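Local coordinates for protein chitinase (Thermococcus chitonophagus, PDB 5XSW) that probably hydrolyses internal linkages of chitin as an archaeal endochitinase, and here holds bound sugar in the pocket of its helical domain, at residues 283-295 with 403-415. Numbering follows the deposited sequence.
Sequences DPNDTAWITSPIV and EYFFTVVRQKFFR
The ring of Phe-413 lies obliquely against Ile-294, whose CG2 comes to 3.5 Å from CZ. Lys-412 CB lies over one face of this ring, toward the rim, and Thr-291 O meets its edge in plane. Phe-405 touches Ile-290 CG2 through CE1 and carries Val-409 CG2 on one face. The Tyr-404 ring has a water at its edge, in plane. Its hydroxyl donates to this water, which in turn donates to Pro-284 O and Asp-286 O and so ties the turn before the helix to the ring. Ile-290 fills the middle. Its CG1 is anti to the carbonyl carbon (chi1 -67°), and the extended chain (chi2 168°) carries CD1 to 3.7 Å from Tyr-404 CE2. Ile-290 and Val-408 meet tip to tip, with CD1 of the first 3.9 Å from CB of the second. Cutting Ile-290 back to an alanine is likely to open a gap between Tyr-404, Phe-405 and Val-408, and the two rings could then shift. Thr-291 CG2 packs 3.5 Å from Lys-412 CB, while its OG1 bonds to Tyr-277 O. The bent chain of Lys-412 passes Thr-287 and gives NZ to a second water that also bonds Thr-287 OG1. NZ pairs with Asp-276 as well. Asp-286 OD1 accepts from Ala-288 N, a capping bond in the turn that leads into the helix. Helix 186-199 covers Ile-290, Ile-294 and Phe-405. The arrangement is an oblique helix-helix packing within the helical domain of this chitinase: the axes of 288-295 and 403-412 come within 10.1 Å and cross at -57°.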
loop_
_atom_site.group_PDB
_atom_site.type_symbol
_atom_site.label_atom_id
_atom_site.label_comp_id
_atom_site.label_asym_id
_atom_site.label_seq_id
_atom_site.Cartn_x
_atom_site.Cartn_y
_atom_site.Cartn_z
ATOM N N ASP A 283 -14.153 -17.785 -15.954
ATOM C CA ASP A 283 -13.277 -18.387 -16.957
ATOM C C ASP A 283 -12.040 -19.014 -16.235
ATOM O O ASP A 283 -11.245 -18.289 -15.630
ATOM C CB ASP A 283 -12.827 -17.307 -17.926
ATOM C CG ASP A 283 -12.082 -17.864 -19.160
ATOM O OD1 ASP A 283 -11.622 -19.011 -19.152
ATOM O OD2 ASP A 283 -11.926 -17.111 -20.129
ATOM N N PRO A 284 -11.831 -20.331 -16.352
ATOM C CA PRO A 284 -10.651 -20.910 -15.661
ATOM C C PRO A 284 -9.345 -20.444 -16.259
ATOM O O PRO A 284 -8.290 -20.569 -15.634
ATOM C CB PRO A 284 -10.819 -22.443 -15.861
ATOM C CG PRO A 284 -11.781 -22.563 -17.036
ATOM C CD PRO A 284 -12.693 -21.360 -16.976
ATOM N N ASN A 285 -9.402 -19.886 -17.459
ATOM C CA ASN A 285 -8.175 -19.380 -18.082
ATOM C C ASN A 285 -7.773 -18.000 -17.639
ATOM O O ASN A 285 -6.737 -17.469 -18.080
ATOM C CB ASN A 285 -8.325 -19.349 -19.614
ATOM C CG ASN A 285 -8.614 -20.716 -20.206
ATOM O OD1 ASN A 285 -8.164 -21.764 -19.711
ATOM N ND2 ASN A 285 -9.384 -20.710 -21.277
ATOM N N ASP A 286 -8.564 -17.395 -16.750
ATOM C CA ASP A 286 -8.160 -16.072 -16.268
ATOM C C ASP A 286 -6.806 -16.248 -15.523
ATOM O O ASP A 286 -6.711 -17.103 -14.642
ATOM C CB ASP A 286 -9.256 -15.510 -15.344
ATOM C CG ASP A 286 -9.019 -14.084 -14.951
ATOM O OD1 ASP A 286 -7.878 -13.686 -14.610
ATOM O OD2 ASP A 286 -9.996 -13.317 -15.046
ATOM N N THR A 287 -5.786 -15.474 -15.881
ATOM C CA THR A 287 -4.451 -15.719 -15.335
ATOM C C THR A 287 -4.403 -15.421 -13.844
ATOM O O THR A 287 -3.496 -15.901 -13.137
ATOM C CB THR A 287 -3.350 -14.877 -16.054
ATOM O OG1 THR A 287 -3.627 -13.461 -15.943
ATOM C CG2 THR A 287 -3.224 -15.356 -17.576
ATOM N N ALA A 288 -5.363 -14.635 -13.343
ATOM C CA ALA A 288 -5.387 -14.332 -11.887
ATOM C C ALA A 288 -5.685 -15.608 -11.060
ATOM O O ALA A 288 -5.470 -15.633 -9.861
ATOM C CB ALA A 288 -6.439 -13.200 -11.601
ATOM N N TRP A 289 -6.200 -16.671 -11.680
ATOM C CA TRP A 289 -6.359 -17.925 -10.927
ATOM C C TRP A 289 -4.965 -18.443 -10.484
ATOM O O TRP A 289 -4.818 -19.092 -9.471
ATOM C CB TRP A 289 -7.048 -18.989 -11.768
ATOM C CG TRP A 289 -8.585 -18.762 -11.857
ATOM C CD1 TRP A 289 -9.321 -18.498 -13.009
ATOM C CD2 TRP A 289 -9.492 -18.791 -10.787
ATOM N NE1 TRP A 289 -10.655 -18.348 -12.665
ATOM C CE2 TRP A 289 -10.788 -18.567 -11.315
ATOM C CE3 TRP A 289 -9.352 -19.013 -9.391
ATOM C CZ2 TRP A 289 -11.931 -18.540 -10.512
ATOM C CZ3 TRP A 289 -10.511 -19.008 -8.588
ATOM C CH2 TRP A 289 -11.784 -18.771 -9.155
ATOM N N ILE A 290 -3.952 -18.141 -11.263
ATOM C CA ILE A 290 -2.605 -18.558 -10.920
ATOM C C ILE A 290 -1.904 -17.502 -10.072
ATOM O O ILE A 290 -1.292 -17.818 -9.045
ATOM C CB ILE A 290 -1.782 -18.812 -12.206
ATOM C CG1 ILE A 290 -2.333 -20.025 -12.947
ATOM C CG2 ILE A 290 -0.291 -18.938 -11.883
ATOM C CD1 ILE A 290 -1.735 -20.187 -14.455
ATOM N N THR A 291 -1.953 -16.238 -10.497
ATOM C CA THR A 291 -1.202 -15.226 -9.771
ATOM C C THR A 291 -1.778 -14.919 -8.382
ATOM O O THR A 291 -0.999 -14.602 -7.477
ATOM C CB THR A 291 -1.084 -13.878 -10.551
ATOM O OG1 THR A 291 -2.382 -13.401 -10.951
ATOM C CG2 THR A 291 -0.205 -14.073 -11.805
ATOM N N SER A 292 -3.091 -15.034 -8.189
ATOM C CA SER A 292 -3.651 -14.499 -6.945
ATOM C C SER A 292 -3.250 -15.334 -5.682
ATOM O O SER A 292 -2.963 -14.748 -4.658
ATOM C CB SER A 292 -5.183 -14.339 -7.003
ATOM O OG SER A 292 -5.952 -15.525 -7.144
ATOM N N PRO A 293 -3.220 -16.678 -5.760
ATOM C CA PRO A 293 -2.718 -17.360 -4.549
ATOM C C PRO A 293 -1.229 -17.097 -4.268
ATOM O O PRO A 293 -0.831 -17.036 -3.101
ATOM C CB PRO A 293 -3.005 -18.869 -4.844
ATOM C CG PRO A 293 -3.072 -18.924 -6.395
ATOM C CD PRO A 293 -3.803 -17.627 -6.723
ATOM N N ILE A 294 -0.428 -16.860 -5.289
ATOM C CA ILE A 294 0.967 -16.478 -5.041
ATOM C C ILE A 294 1.066 -15.082 -4.406
ATOM O O ILE A 294 1.823 -14.858 -3.436
ATOM C CB ILE A 294 1.758 -16.571 -6.370
ATOM C CG1 ILE A 294 1.842 -18.067 -6.749
ATOM C CG2 ILE A 294 3.174 -15.963 -6.201
ATOM C CD1 ILE A 294 1.967 -18.259 -8.296
ATOM N N VAL A 295 0.256 -14.138 -4.892
ATOM C CA VAL A 295 0.212 -12.801 -4.260
ATOM C C VAL A 295 -0.217 -12.898 -2.778
ATOM O O VAL A 295 0.393 -12.297 -1.940
ATOM C CB VAL A 295 -0.755 -11.841 -5.033
ATOM C CG1 VAL A 295 -0.905 -10.472 -4.309
ATOM C CG2 VAL A 295 -0.205 -11.656 -6.451
ATOM N N GLU A 403 2.676 -26.154 -19.599
ATOM C CA GLU A 403 3.252 -25.106 -20.402
ATOM C C GLU A 403 2.597 -23.755 -20.120
ATOM O O GLU A 403 3.257 -22.708 -20.055
ATOM C CB GLU A 403 3.094 -25.478 -21.902
ATOM C CG GLU A 403 3.432 -24.313 -22.807
ATOM C CD GLU A 403 4.924 -23.983 -22.853
ATOM O OE1 GLU A 403 5.741 -24.915 -22.670
ATOM O OE2 GLU A 403 5.288 -22.791 -23.078
ATOM N N TYR A 404 1.280 -23.786 -20.058
ATOM C CA TYR A 404 0.495 -22.580 -19.788
ATOM C C TYR A 404 0.895 -21.999 -18.409
ATOM O O TYR A 404 1.220 -20.808 -18.245
ATOM C CB TYR A 404 -1.000 -22.952 -19.823
ATOM C CG TYR A 404 -1.865 -21.827 -19.288
ATOM C CD1 TYR A 404 -1.855 -20.563 -19.878
ATOM C CD2 TYR A 404 -2.667 -22.030 -18.176
ATOM C CE1 TYR A 404 -2.648 -19.526 -19.350
ATOM C CE2 TYR A 404 -3.453 -21.025 -17.668
ATOM C CZ TYR A 404 -3.440 -19.784 -18.251
ATOM O OH TYR A 404 -4.244 -18.813 -17.666
ATOM N N PHE A 405 0.890 -22.875 -17.418
ATOM C CA PHE A 405 1.288 -22.478 -16.063
ATOM C C PHE A 405 2.629 -21.754 -16.056
ATOM O O PHE A 405 2.732 -20.626 -15.543
ATOM C CB PHE A 405 1.319 -23.693 -15.143
ATOM C CG PHE A 405 1.740 -23.336 -13.738
ATOM C CD1 PHE A 405 0.829 -22.731 -12.866
ATOM C CD2 PHE A 405 3.052 -23.546 -13.311
ATOM C CE1 PHE A 405 1.224 -22.349 -11.577
ATOM C CE2 PHE A 405 3.444 -23.167 -12.012
ATOM C CZ PHE A 405 2.516 -22.590 -11.155
ATOM N N PHE A 406 3.663 -22.307 -16.702
ATOM C CA PHE A 406 4.949 -21.632 -16.638
ATOM C C PHE A 406 5.060 -20.370 -17.508
ATOM O O PHE A 406 5.788 -19.475 -17.146
ATOM C CB PHE A 406 6.108 -22.593 -16.983
ATOM C CG PHE A 406 6.413 -23.546 -15.880
ATOM C CD1 PHE A 406 7.151 -23.132 -14.785
ATOM C CD2 PHE A 406 5.910 -24.840 -15.894
ATOM C CE1 PHE A 406 7.425 -23.998 -13.712
ATOM C CE2 PHE A 406 6.181 -25.717 -14.809
ATOM C CZ PHE A 406 6.925 -25.280 -13.717
ATOM N N THR A 407 4.344 -20.311 -18.638
ATOM C CA THR A 407 4.193 -19.052 -19.390
ATOM C C THR A 407 3.633 -17.925 -18.512
ATOM O O THR A 407 4.138 -16.819 -18.530
ATOM C CB THR A 407 3.238 -19.261 -20.607
ATOM O OG1 THR A 407 3.740 -20.341 -21.400
ATOM C CG2 THR A 407 3.146 -18.036 -21.470
ATOM N N VAL A 408 2.568 -18.206 -17.782
ATOM C CA VAL A 408 2.007 -17.179 -16.886
ATOM C C VAL A 408 3.030 -16.810 -15.810
ATOM O O VAL A 408 3.293 -15.608 -15.507
ATOM C CB VAL A 408 0.697 -17.677 -16.247
ATOM C CG1 VAL A 408 0.196 -16.596 -15.212
ATOM C CG2 VAL A 408 -0.386 -17.928 -17.390
ATOM N N VAL A 409 3.678 -17.821 -15.228
ATOM C CA VAL A 409 4.682 -17.479 -14.212
ATOM C C VAL A 409 5.747 -16.549 -14.812
ATOM O O VAL A 409 6.166 -15.551 -14.223
ATOM C CB VAL A 409 5.334 -18.746 -13.613
ATOM C CG1 VAL A 409 6.511 -18.340 -12.711
ATOM C CG2 VAL A 409 4.271 -19.493 -12.762
ATOM N N ARG A 410 6.189 -16.873 -16.015
ATOM C CA ARG A 410 7.218 -16.023 -16.645
ATOM C C ARG A 410 6.720 -14.611 -16.955
ATOM O O ARG A 410 7.488 -13.635 -16.857
ATOM C CB ARG A 410 7.696 -16.659 -17.955
ATOM C CG ARG A 410 8.963 -16.004 -18.506
ATOM C CD ARG A 410 9.533 -16.834 -19.634
ATOM N NE ARG A 410 10.791 -16.279 -20.139
ATOM C CZ ARG A 410 11.326 -16.606 -21.318
ATOM N NH1 ARG A 410 10.714 -17.493 -22.106
ATOM N NH2 ARG A 410 12.470 -16.046 -21.706
ATOM N N GLN A 411 5.459 -14.496 -17.357
ATOM C CA GLN A 411 4.865 -13.176 -17.626
ATOM C C GLN A 411 4.655 -12.337 -16.379
ATOM O O GLN A 411 4.755 -11.100 -16.409
ATOM C CB GLN A 411 3.498 -13.317 -18.294
ATOM C CG GLN A 411 3.543 -13.875 -19.735
ATOM C CD GLN A 411 2.134 -14.258 -20.279
ATOM O OE1 GLN A 411 1.105 -14.060 -19.607
ATOM N NE2 GLN A 411 2.103 -14.804 -21.495
ATOM N N LYS A 412 4.280 -12.989 -15.285
ATOM C CA LYS A 412 3.834 -12.217 -14.124
ATOM C C LYS A 412 4.827 -12.093 -12.951
ATOM O O LYS A 412 4.666 -11.199 -12.117
ATOM C CB LYS A 412 2.532 -12.820 -13.592
ATOM C CG LYS A 412 1.469 -12.964 -14.748
ATOM C CD LYS A 412 1.022 -11.571 -15.247
ATOM C CE LYS A 412 -0.050 -11.723 -16.415
ATOM N NZ LYS A 412 -0.470 -10.340 -16.833
ATOM N N PHE A 413 5.801 -12.995 -12.871
ATOM C CA PHE A 413 6.789 -12.937 -11.799
ATOM C C PHE A 413 8.240 -12.841 -12.293
ATOM O O PHE A 413 8.529 -13.107 -13.456
ATOM C CB PHE A 413 6.588 -14.150 -10.863
ATOM C CG PHE A 413 5.201 -14.164 -10.230
ATOM C CD1 PHE A 413 4.837 -13.187 -9.298
ATOM C CD2 PHE A 413 4.291 -15.110 -10.581
ATOM C CE1 PHE A 413 3.580 -13.173 -8.716
ATOM C CE2 PHE A 413 3.018 -15.137 -10.003
ATOM C CZ PHE A 413 2.627 -14.158 -9.095
ATOM N N PHE A 414 9.121 -12.416 -11.387
ATOM C CA PHE A 414 10.538 -12.140 -11.691
ATOM C C PHE A 414 10.640 -10.906 -12.543
ATOM O O PHE A 414 9.669 -10.439 -13.162
ATOM C CB PHE A 414 11.252 -13.311 -12.385
ATOM C CG PHE A 414 11.228 -14.589 -11.599
ATOM C CD1 PHE A 414 12.100 -14.781 -10.551
ATOM C CD2 PHE A 414 10.350 -15.611 -11.941
ATOM C CE1 PHE A 414 12.088 -15.991 -9.809
ATOM C CE2 PHE A 414 10.314 -16.805 -11.229
ATOM C CZ PHE A 414 11.189 -17.001 -10.153
ATOM N N ARG A 415 11.843 -10.388 -12.557
ATOM C CA ARG A 415 12.219 -9.136 -13.204
ATOM C C ARG A 415 13.205 -9.539 -14.300
ATOM O O ARG A 415 13.887 -10.555 -14.171
ATOM C CB ARG A 415 12.798 -8.207 -12.104
ATOM C CG ARG A 415 13.285 -6.855 -12.412
ATOM C CD ARG A 415 13.606 -6.107 -11.106
ATOM N NE ARG A 415 12.364 -5.763 -10.406
ATOM C CZ ARG A 415 11.830 -4.552 -10.357
ATOM N NH1 ARG A 415 12.444 -3.517 -10.937
ATOM N NH2 ARG A 415 10.672 -4.380 -9.724
HETATM O O HOH W 1 -5.748 -19.576 -15.505
HETATM O O HOH W 2 -3.170 -11.536 -17.760
#